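Local coordinates for protein putative acyl-CoA thioester hydrolase HI0827 (Haemophilus influenzae, PDB 1YLI) that probably hydrolyses the thioester bond of a broad range of acyl-coenzyme A molecules, long-chain fatty acyl-CoAs among them, and works as a hexamer, at residues Lys51-Gly56 with Gln139-Ala144; Val59-Glu64 with Thr120-Asp125; Lys93-Val98 with Asp116-Phe121. All coordinates share one frame; numbering follows the deposited sequence.

Contact 1: residues Lys51-Gly56 with Gln139-Ala144; sequences KEIAHG and QELEKA
His-55 reaches across to Glu-140 with the edge of its imidazole ring, and the nearly straight bond between NE2 and Glu-140 OE1, 2.8 Å long, is the polar link of this contact. OE1 lies close to the ring plane of His-55, whereas the imidazole N-H meets it from above the carboxylate, 39° out of that plane, and the two flat groups are turned 60° against each other. CB and CG of Glu-140 lie against the end of the other helix, each 3.4 Å from the backbone O of Glu-52, and a bend at the second torsion (chi2 73°) then carries the carboxylate to the histidine. The second carboxylate oxygen, OE2, receives a weak bond from the side-chain NE2 of Gln-139.

Next to this polar pair the contact is apolar. Ile-53 uses its two branches separately. CG2, anti to the backbone N, meets Leu-141 CD1 at 3.8 Å, the two side chains crossing at about a right angle, while CD1 at the far end of the other branch rests 3.8 Å from Ala-144 CB. The same isoleucine packs on Cys-84 and Ile-92 of the sheet. Asn-138 ties the helix ends together, donating to Ile-53 O and accepting from Leu-141 N, and Glu-52 turns its carboxylate to Lys-101 of the second subunit.

His-55, with positive phi, is the first residue beyond helix 35-54, the long central helix of the hotdog fold; helix 139-148 packs beside that terminus, joined to it by a histidine-carboxylate hydrogen bond.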
loop_
_atom_site.group_PDB
_atom_site.type_symbol
_atom_site.label_atom_id
_atom_site.label_comp_id
_atom_site.label_asym_id
_atom_site.label_seq_id
_atom_site.Cartn_x
_atom_site.Cartn_y
_atom_site.Cartn_z
ATOM N N LYS B 51 5.435 -21.114 12.996
ATOM C CA LYS B 51 6.123 -20.346 14.049
ATOM C C LYS B 51 5.623 -20.678 15.470
ATOM O O LYS B 51 6.419 -20.709 16.434
ATOM C CB LYS B 51 6.015 -18.836 13.772
ATOM C CG LYS B 51 6.548 -18.007 14.882
ATOM C CD LYS B 51 6.501 -16.501 14.585
ATOM C CE LYS B 51 7.252 -15.712 15.652
ATOM N NZ LYS B 51 7.538 -14.282 15.179
ATOM N N GLU B 52 4.318 -20.923 15.595
ATOM C CA GLU B 52 3.708 -21.405 16.842
ATOM C C GLU B 52 4.371 -22.690 17.331
ATOM O O GLU B 52 4.701 -22.822 18.518
ATOM C CB GLU B 52 2.196 -21.631 16.676
ATOM C CG GLU B 52 1.375 -20.330 16.709
ATOM C CD GLU B 52 -0.112 -20.549 16.353
ATOM O OE1 GLU B 52 -0.498 -21.683 16.009
ATOM O OE2 GLU B 52 -0.910 -19.602 16.430
ATOM N N ILE B 53 4.568 -23.630 16.412
ATOM C CA ILE B 53 5.139 -24.927 16.787
ATOM C C ILE B 53 6.649 -24.788 16.993
ATOM O O ILE B 53 7.198 -25.328 17.929
ATOM C CB ILE B 53 4.841 -26.008 15.724
ATOM C CG1 ILE B 53 3.316 -26.224 15.625
ATOM C CG2 ILE B 53 5.563 -27.321 16.050
ATOM C CD1 ILE B 53 2.885 -26.904 14.308
ATOM N N ALA B 54 7.302 -24.052 16.099
ATOM C CA ALA B 54 8.768 -23.953 16.055
ATOM C C ALA B 54 9.340 -23.111 17.210
ATOM O O ALA B 54 10.551 -23.173 17.488
ATOM C CB ALA B 54 9.201 -23.373 14.714
ATOM N N HIS B 55 8.467 -22.336 17.857
ATOM C CA HIS B 55 8.830 -21.429 18.973
ATOM C C HIS B 55 9.828 -20.334 18.557
ATOM O O HIS B 55 10.720 -19.970 19.302
ATOM C CB HIS B 55 9.325 -22.194 20.214
ATOM C CG HIS B 55 8.238 -22.773 21.071
ATOM N ND1 HIS B 55 8.425 -23.075 22.407
ATOM C CD2 HIS B 55 6.957 -23.103 20.790
ATOM C CE1 HIS B 55 7.305 -23.573 22.905
ATOM N NE2 HIS B 55 6.394 -23.579 21.946
ATOM N N GLY B 56 9.651 -19.802 17.358
ATOM C CA GLY B 56 10.484 -18.715 16.868
ATOM C C GLY B 56 10.504 -18.628 15.343
ATOM O O GLY B 56 9.661 -19.223 14.647
ATOM N N GLN B 139 3.879 -27.251 24.099
ATOM C CA GLN B 139 2.464 -27.575 24.004
ATOM C C GLN B 139 1.906 -27.456 22.558
ATOM O O GLN B 139 1.045 -28.248 22.158
ATOM C CB GLN B 139 1.677 -26.763 25.041
ATOM C CG GLN B 139 0.506 -25.956 24.493
ATOM C CD GLN B 139 -0.053 -24.967 25.521
ATOM O OE1 GLN B 139 -0.707 -25.369 26.475
ATOM N NE2 GLN B 139 0.204 -23.662 25.313
ATOM N N GLU B 140 2.423 -26.509 21.779
ATOM C CA GLU B 140 1.988 -26.356 20.404
ATOM C C GLU B 140 2.410 -27.581 19.600
ATOM O O GLU B 140 1.618 -28.108 18.795
ATOM C CB GLU B 140 2.543 -25.075 19.769
ATOM C CG GLU B 140 2.005 -23.767 20.404
ATOM C CD GLU B 140 2.577 -23.479 21.807
ATOM O OE1 GLU B 140 3.669 -23.989 22.143
ATOM O OE2 GLU B 140 1.945 -22.715 22.564
ATOM N N LEU B 141 3.641 -28.051 19.823
ATOM C CA LEU B 141 4.119 -29.278 19.156
ATOM C C LEU B 141 3.321 -30.535 19.590
ATOM O O LEU B 141 2.941 -31.373 18.744
ATOM C CB LEU B 141 5.624 -29.480 19.416
ATOM C CG LEU B 141 6.286 -30.767 18.912
ATOM C CD1 LEU B 141 6.299 -30.750 17.392
ATOM C CD2 LEU B 141 7.704 -30.940 19.428
ATOM N N GLU B 142 3.096 -30.687 20.894
ATOM C CA GLU B 142 2.323 -31.827 21.410
ATOM C C GLU B 142 0.936 -31.881 20.758
ATOM O O GLU B 142 0.487 -32.957 20.368
ATOM C CB GLU B 142 2.186 -31.780 22.940
ATOM C CG GLU B 142 3.514 -31.908 23.645
ATOM C CD GLU B 142 3.372 -32.159 25.134
ATOM O OE1 GLU B 142 2.528 -33.023 25.516
ATOM O OE2 GLU B 142 4.123 -31.498 25.914
ATOM N N LYS B 143 0.284 -30.719 20.646
ATOM C CA LYS B 143 -1.040 -30.608 20.044
ATOM C C LYS B 143 -0.950 -31.003 18.567
ATOM O O LYS B 143 -1.781 -31.803 18.081
ATOM C CB LYS B 143 -1.599 -29.189 20.237
ATOM C CG LYS B 143 -2.887 -28.803 19.445
ATOM C CD LYS B 143 -2.844 -27.257 19.193
ATOM C CE LYS B 143 -4.206 -26.611 19.081
ATOM N NZ LYS B 143 -4.634 -25.871 20.331
ATOM N N ALA B 144 0.080 -30.504 17.879
ATOM C CA ALA B 144 0.298 -30.843 16.457
ATOM C C ALA B 144 0.481 -32.355 16.238
ATOM O O ALA B 144 -0.103 -32.931 15.307
ATOM C CB ALA B 144 1.455 -30.078 15.877
#

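Contact 2: residues Val59-Glu64 with Thr120-Asp125; sequences VTVAVE and TFVAVD. With COA (coenzyme A), chain H.
Val-59 and Val-122 form a hydrogen-bonded antiparallel pair, Val-59 N giving to Val-122 O at 2.9 Å and Val-122 N returning to Val-59 O at 2.8 Å. Thr-60 and Phe-121 form the next, non-hydrogen-bonded pair; beyond them the strands fall out of step. Val-61 and Ala-62 both face Thr-120, a classic beta bulge, and both amides converge on Thr-120 O, from Val-61 N at 2.8 Å and from Ala-62 N at 3.3 Å. The two N-H groups lie in the carbonyl plane, the longer bond on a lone pair; Thr-120 N answers to Ala-62 O.

The bulge adds Val-61 to the apolar face of Val-59, Ala-62, Thr-120 and Val-122, against which coenzyme A lies. Val-61 CG1 comes within 3.5 Å of Val-122 CG2, their side chains crossing at about a right angle, and both valines touch the ligand. The pantetheine methyl CDP sits 3.3 Å from Val-61 CG1 and also meets Val-59 CG2, Val-122 CG2 approaches the ribose oxygen O4B, and Ala-62 CB and Thr-120 CG2 meet the adenine. Coenzyme A N4P hydrogen-bonds to Thr-60 O at 2.8 Å, tying the pantetheine arm to the strand at this point. Ser-90 and Ser-91 of the same chain, and Asn-67 of the third subunit, add further hydrogen bonds.

On the opposite face Thr-60 and Phe-121 lie side by side, with Thr-60 OG1 3.4 Å from Phe-121 CE1. That hydroxyl is beside its own backbone N (chi1 -55°) and pairs with Asp-43 of helix 35-54. Phe-121 packs on the same helix, against Ala-47 and Ala-50, while Ala-62 and Val-63 on the outer edge of strand 58-67 pair antiparallel with a strand of the third subunit, so the sheet runs on into that chain.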
loop_
_atom_site.group_PDB
_atom_site.type_symbol
_atom_site.label_atom_id
_atom_site.label_comp_id
_atom_site.label_asym_id
_atom_site.label_seq_id
_atom_site.Cartn_x
_atom_site.Cartn_y
_atom_site.Cartn_z
ATOM N N VAL B 59 11.562 -19.899 8.088
ATOM C CA VAL B 59 11.612 -19.492 6.678
ATOM C C VAL B 59 11.020 -20.576 5.799
ATOM O O VAL B 59 10.996 -21.762 6.172
ATOM C CB VAL B 59 13.066 -19.193 6.193
ATOM C CG1 VAL B 59 13.642 -17.972 6.938
ATOM C CG2 VAL B 59 13.983 -20.412 6.385
ATOM N N THR B 60 10.558 -20.174 4.621
ATOM C CA THR B 60 10.053 -21.119 3.628
ATOM C C THR B 60 11.164 -21.731 2.803
ATOM O O THR B 60 11.935 -20.990 2.172
ATOM C CB THR B 60 9.088 -20.395 2.660
ATOM O OG1 THR B 60 8.073 -19.758 3.435
ATOM C CG2 THR B 60 8.432 -21.401 1.700
ATOM N N VAL B 61 11.248 -23.071 2.769
ATOM C CA VAL B 61 12.209 -23.718 1.853
ATOM C C VAL B 61 11.579 -24.409 0.627
ATOM O O VAL B 61 12.247 -24.592 -0.370
ATOM C CB VAL B 61 13.183 -24.725 2.542
ATOM C CG1 VAL B 61 14.029 -23.986 3.545
ATOM C CG2 VAL B 61 12.398 -25.934 3.202
ATOM N N ALA B 62 10.324 -24.833 0.711
ATOM C CA ALA B 62 9.734 -25.522 -0.423
ATOM C C ALA B 62 8.245 -25.300 -0.441
ATOM O O ALA B 62 7.650 -24.990 0.582
ATOM C CB ALA B 62 10.076 -27.012 -0.392
ATOM N N VAL B 63 7.646 -25.424 -1.624
ATOM C CA VAL B 63 6.189 -25.470 -1.763
ATOM C C VAL B 63 5.920 -26.510 -2.820
ATOM O O VAL B 63 6.637 -26.582 -3.841
ATOM C CB VAL B 63 5.573 -24.133 -2.249
ATOM C CG1 VAL B 63 4.053 -24.028 -1.829
ATOM C CG2 VAL B 63 6.321 -23.053 -1.683
ATOM N N GLU B 64 4.882 -27.311 -2.615
ATOM C CA GLU B 64 4.591 -28.337 -3.625
ATOM C C GLU B 64 3.735 -27.725 -4.774
ATOM O O GLU B 64 3.347 -26.538 -4.716
ATOM C CB GLU B 64 4.028 -29.610 -2.941
ATOM C CG GLU B 64 2.546 -29.537 -2.694
ATOM C CD GLU B 64 2.008 -30.641 -1.747
ATOM O OE1 GLU B 64 2.605 -31.751 -1.587
ATOM O OE2 GLU B 64 0.951 -30.322 -1.138
ATOM N N THR B 120 6.820 -26.333 3.102
ATOM C CA THR B 120 7.864 -26.744 4.024
ATOM C C THR B 120 8.606 -25.539 4.571
ATOM O O THR B 120 9.196 -24.757 3.800
ATOM C CB THR B 120 8.860 -27.692 3.383
ATOM O OG1 THR B 120 8.121 -28.763 2.802
ATOM C CG2 THR B 120 9.799 -28.272 4.457
ATOM N N PHE B 121 8.548 -25.388 5.894
ATOM C CA PHE B 121 9.228 -24.307 6.580
ATOM C C PHE B 121 10.366 -24.885 7.403
ATOM O O PHE B 121 10.347 -26.069 7.774
ATOM C CB PHE B 121 8.294 -23.582 7.536
ATOM C CG PHE B 121 7.081 -22.985 6.889
ATOM C CD1 PHE B 121 7.136 -21.709 6.325
ATOM C CD2 PHE B 121 5.862 -23.662 6.891
ATOM C CE1 PHE B 121 6.014 -21.149 5.757
ATOM C CE2 PHE B 121 4.719 -23.094 6.320
ATOM C CZ PHE B 121 4.807 -21.840 5.739
ATOM N N VAL B 122 11.364 -24.048 7.694
ATOM C CA VAL B 122 12.520 -24.459 8.491
ATOM C C VAL B 122 12.689 -23.442 9.618
ATOM O O VAL B 122 12.658 -22.235 9.376
ATOM C CB VAL B 122 13.817 -24.548 7.655
ATOM C CG1 VAL B 122 15.030 -24.829 8.560
ATOM C CG2 VAL B 122 13.734 -25.661 6.613
ATOM N N ALA B 123 12.857 -23.943 10.839
ATOM C CA ALA B 123 13.109 -23.113 11.997
ATOM C C ALA B 123 14.549 -22.627 11.905
ATOM O O ALA B 123 15.469 -23.441 11.748
ATOM C CB ALA B 123 12.861 -23.934 13.309
ATOM N N VAL B 124 14.748 -21.308 11.968
ATOM C CA VAL B 124 16.086 -20.725 11.826
ATOM C C VAL B 124 16.407 -19.816 12.987
ATOM O O VAL B 124 15.501 -19.383 13.689
ATOM C CB VAL B 124 16.247 -19.921 10.523
ATOM C CG1 VAL B 124 16.350 -20.863 9.325
ATOM C CG2 VAL B 124 15.121 -18.908 10.342
ATOM N N ASP B 125 17.690 -19.532 13.196
ATOM C CA ASP B 125 18.081 -18.538 14.190
ATOM C C ASP B 125 18.109 -17.125 13.572
ATOM O O ASP B 125 17.434 -16.877 12.582
ATOM C CB ASP B 125 19.388 -18.919 14.898
ATOM C CG ASP B 125 20.585 -19.040 13.948
ATOM O OD1 ASP B 125 20.585 -18.470 12.817
ATOM O OD2 ASP B 125 21.561 -19.705 14.372
HETATM N N1A COA H . 12.648 -29.490 0.233
HETATM C C2A COA H . 12.059 -29.982 1.382
HETATM N N3A COA H . 12.780 -29.944 2.568
HETATM C C4A COA H . 14.041 -29.403 2.603
HETATM C C5A COA H . 14.629 -28.909 1.446
HETATM C C6A COA H . 13.923 -28.948 0.259
HETATM N N6A COA H . 14.414 -28.283 -0.787
HETATM N N7A COA H . 15.862 -28.435 1.738
HETATM C C8A COA H . 16.080 -28.638 3.057
HETATM N N9A COA H . 14.969 -29.233 3.604
HETATM C C1B COA H . 14.827 -29.637 4.996
HETATM C C2B COA H . 15.897 -30.643 5.420
HETATM O O2B COA H . 15.535 -31.974 5.154
HETATM C C3B COA H . 16.077 -30.350 6.902
HETATM O O3B COA H . 15.130 -31.106 7.614
HETATM P P3B COA H . 15.173 -31.585 9.144
HETATM O O7A COA H . 15.783 -32.942 9.128
HETATM O O8A COA H . 13.755 -31.691 9.627
HETATM O O9A COA H . 15.928 -30.650 10.059
HETATM C C4B COA H . 15.754 -28.859 6.990
HETATM O O4B COA H . 15.102 -28.501 5.773
HETATM C C5B COA H . 17.015 -28.016 7.181
HETATM O O5B COA H . 17.954 -28.379 6.181
HETATM P P1A COA H . 19.526 -28.231 6.423
HETATM O O1A COA H . 20.247 -29.169 5.474
HETATM O O2A COA H . 19.896 -28.507 7.860
HETATM O O3A COA H . 19.894 -26.700 6.070
HETATM P P2A COA H . 20.088 -26.250 4.534
HETATM O O4A COA H . 19.454 -27.302 3.644
HETATM O O5A COA H . 21.527 -26.019 4.187
HETATM O O6A COA H . 19.262 -24.889 4.418
HETATM C CBP COA H . 17.863 -23.153 5.036
HETATM C CCP COA H . 18.031 -24.662 5.066
HETATM C CDP COA H . 16.460 -22.814 5.488
HETATM C CEP COA H . 18.817 -22.557 6.068
HETATM C CAP COA H . 18.161 -22.609 3.610
HETATM O OAP COA H . 17.752 -23.449 2.537
HETATM C C9P COA H . 17.765 -21.170 3.350
HETATM O O9P COA H . 18.202 -20.160 4.220
HETATM N N8P COA H . 17.017 -20.900 2.291
HETATM C C7P COA H . 16.364 -19.605 2.138
HETATM C C6P COA H . 14.976 -19.637 2.740
HETATM C C5P COA H . 14.247 -18.344 2.482
HETATM O O5P COA H . 14.711 -17.261 2.881
HETATM N N4P COA H . 13.085 -18.477 1.820
HETATM C C3P COA H . 12.135 -17.414 1.552
HETATM C C2P COA H . 12.581 -16.402 0.493
HETATM S S1P COA H . 14.009 -16.920 -0.485
#

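Contact 3: residues Lys93-Val98 with Asp116-Phe121; sequences KIKVEV and DAVFTF
Lys-93 and Thr-120 run side by side: the lysine chain is extended as far as CE and bends only at its last torsion (chi4 -67°), which brings NZ over to Thr-120 OG1 for a hydrogen bond of 2.8 Å. Lys-95, in contrast, is extended throughout from a CG anti to the backbone N (chi1 -173°). Its stem crosses Val-118 at about a right angle, CB lying 3.8 Å from Val-118 CG2, and its end crosses Asp-116 at a slant, with CE 3.5 Å from OD1.

Between these side chains the strands are held by paired backbone bonds, Ile-94 with Phe-119 and Val-96 with Ala-117. The other face is apolar: Ile-94 CD1 meets Phe-121 CD2 at 3.5 Å, and Val-96 CG2 sits obliquely to the ring of Phe-119, 3.9 Å from CD1. Met-42 and Asp-43 of helix 35-54 lie against Phe-119, as does Met-39 of the third subunit.

The two faces of this hairpin therefore differ, apolar toward the helix, with the charged side chains on the other side. There Lys-95 NZ and Asp-116 OD1 are 4.1 Å apart, beyond a salt bridge, and a water bridges the lysine to Asp-116 OD2, accepting from NZ at 2.9 Å. Glu-97 stands alongside Asp-116; its OE1 accepts from Lys-13 N and Trp-99 NE1, while Arg-10 forms salt bridges to both carboxylates, so the two like charges are probably compensated by the shared guanidinium group. At the other end, the bond from Lys-93 NZ probably restrains the Thr-120 side chain, which lines the coenzyme A pocket.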
loop_
_atom_site.group_PDB
_atom_site.type_symbol
_atom_site.label_atom_id
_atom_site.label_comp_id
_atom_site.label_asym_id
_atom_site.label_seq_id
_atom_site.Cartn_x
_atom_site.Cartn_y
_atom_site.Cartn_z
ATOM N N LYS B 93 6.126 -29.293 8.070
ATOM C CA LYS B 93 5.318 -29.307 6.860
ATOM C C LYS B 93 3.912 -28.887 7.245
ATOM O O LYS B 93 3.320 -29.486 8.163
ATOM C CB LYS B 93 5.346 -30.688 6.210
ATOM C CG LYS B 93 6.647 -30.949 5.489
ATOM C CD LYS B 93 6.628 -32.268 4.782
ATOM C CE LYS B 93 7.931 -32.543 4.062
ATOM N NZ LYS B 93 8.113 -31.582 2.930
ATOM N N ILE B 94 3.411 -27.833 6.598
ATOM C CA ILE B 94 2.031 -27.368 6.827
ATOM C C ILE B 94 1.219 -27.411 5.533
ATOM O O ILE B 94 1.609 -26.801 4.512
ATOM C CB ILE B 94 1.994 -25.948 7.483
ATOM C CG1 ILE B 94 2.489 -26.037 8.922
ATOM C CG2 ILE B 94 0.560 -25.363 7.519
ATOM C CD1 ILE B 94 3.507 -25.064 9.122
ATOM N N LYS B 95 0.127 -28.168 5.544
ATOM C CA LYS B 95 -0.829 -28.102 4.428
ATOM C C LYS B 95 -1.807 -26.935 4.601
ATOM O O LYS B 95 -2.440 -26.818 5.632
ATOM C CB LYS B 95 -1.554 -29.431 4.239
ATOM C CG LYS B 95 -2.412 -29.474 3.019
ATOM C CD LYS B 95 -2.851 -30.874 2.678
ATOM C CE LYS B 95 -3.540 -30.904 1.303
ATOM N NZ LYS B 95 -4.105 -32.285 1.080
ATOM N N VAL B 96 -1.910 -26.079 3.578
ATOM C CA VAL B 96 -2.757 -24.901 3.591
ATOM C C VAL B 96 -3.818 -25.098 2.531
ATOM O O VAL B 96 -3.495 -25.435 1.374
ATOM C CB VAL B 96 -1.984 -23.594 3.277
ATOM C CG1 VAL B 96 -2.954 -22.328 3.361
ATOM C CG2 VAL B 96 -0.758 -23.429 4.234
ATOM N N GLU B 97 -5.074 -24.969 2.956
ATOM C CA GLU B 97 -6.232 -24.992 2.052
ATOM C C GLU B 97 -6.730 -23.571 1.999
ATOM O O GLU B 97 -6.782 -22.904 3.044
ATOM C CB GLU B 97 -7.349 -25.867 2.633
ATOM C CG GLU B 97 -7.137 -27.358 2.527
ATOM C CD GLU B 97 -8.327 -28.170 3.031
ATOM O OE1 GLU B 97 -9.226 -27.609 3.724
ATOM O OE2 GLU B 97 -8.351 -29.382 2.735
ATOM N N VAL B 98 -7.087 -23.106 0.803
ATOM C CA VAL B 98 -7.673 -21.775 0.620
ATOM C C VAL B 98 -9.136 -21.939 0.313
ATOM O O VAL B 98 -9.505 -22.626 -0.645
ATOM C CB VAL B 98 -6.962 -20.982 -0.482
ATOM C CG1 VAL B 98 -7.585 -19.540 -0.671
ATOM C CG2 VAL B 98 -5.534 -20.826 -0.096
ATOM N N ASP B 116 -5.049 -25.871 -2.613
ATOM C CA ASP B 116 -4.304 -26.240 -1.399
ATOM C C ASP B 116 -2.882 -26.640 -1.771
ATOM O O ASP B 116 -2.608 -26.989 -2.938
ATOM C CB ASP B 116 -4.998 -27.369 -0.572
ATOM C CG ASP B 116 -5.235 -28.668 -1.361
ATOM O OD1 ASP B 116 -4.264 -29.313 -1.785
ATOM O OD2 ASP B 116 -6.397 -29.106 -1.501
ATOM N N ALA B 117 -1.988 -26.621 -0.787
ATOM C CA ALA B 117 -0.610 -27.050 -1.041
ATOM C C ALA B 117 0.134 -27.160 0.260
ATOM O O ALA B 117 -0.135 -26.446 1.223
ATOM C CB ALA B 117 0.126 -26.043 -1.993
ATOM N N VAL B 118 1.108 -28.039 0.258
ATOM C CA VAL B 118 1.980 -28.210 1.410
ATOM C C VAL B 118 3.191 -27.307 1.294
ATOM O O VAL B 118 3.969 -27.370 0.308
ATOM C CB VAL B 118 2.399 -29.691 1.563
ATOM C CG1 VAL B 118 3.394 -29.884 2.714
ATOM C CG2 VAL B 118 1.153 -30.535 1.843
ATOM N N PHE B 119 3.378 -26.526 2.346
ATOM C CA PHE B 119 4.552 -25.705 2.497
ATOM C C PHE B 119 5.527 -26.367 3.453
ATOM O O PHE B 119 5.112 -26.886 4.497
ATOM C CB PHE B 119 4.148 -24.331 3.048
ATOM C CG PHE B 119 3.509 -23.434 2.024
ATOM C CD1 PHE B 119 2.191 -23.641 1.623
ATOM C CD2 PHE B 119 4.215 -22.400 1.459
ATOM C CE1 PHE B 119 1.599 -22.828 0.652
ATOM C CE2 PHE B 119 3.629 -21.589 0.517
ATOM C CZ PHE B 119 2.308 -21.805 0.110
ATOM N N THR B 120 6.820 -26.333 3.102
ATOM C CA THR B 120 7.864 -26.744 4.024
ATOM C C THR B 120 8.606 -25.539 4.571
ATOM O O THR B 120 9.196 -24.757 3.800
ATOM C CB THR B 120 8.860 -27.692 3.383
ATOM O OG1 THR B 120 8.121 -28.763 2.802
ATOM C CG2 THR B 120 9.799 -28.272 4.457
ATOM N N PHE B 121 8.548 -25.388 5.894
ATOM C CA PHE B 121 9.228 -24.307 6.580
ATOM C C PHE B 121 10.366 -24.885 7.403
ATOM O O PHE B 121 10.347 -26.069 7.774
ATOM C CB PHE B 121 8.294 -23.582 7.536
ATOM C CG PHE B 121 7.081 -22.985 6.889
ATOM C CD1 PHE B 121 7.136 -21.709 6.325
ATOM C CD2 PHE B 121 5.862 -23.662 6.891
ATOM C CE1 PHE B 121 6.014 -21.149 5.757
ATOM C CE2 PHE B 121 4.719 -23.094 6.320
ATOM C CZ PHE B 121 4.807 -21.840 5.739
HETATM O O HOH W 1 -5.900 -32.236 -1.155
#

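Overall arrangement
Strand 111-123 ties the set together: contacts 2 and 3 lie 11 Å apart between centres, share Thr-120 and Phe-121, and join strands 58-67 and 91-101 to its two edges. They also touch directly, Glu-64 OE2 lying 2.7 Å from Val-118 N, probably a hydrogen bond, and Val-63 CG1 packing 3.4 Å from Phe-119 CE2. Contact 1 closes a loop of chain in which both others are nested. Its centre is about 15 Å from that of contact 2, which it meets where Ala-54 CB lies 4.0 Å from Ala-123 CB. Contact 2 carries much of one coenzyme A pocket; contact 3 reaches it through Thr-120, and contact 1 supplies none of its residues.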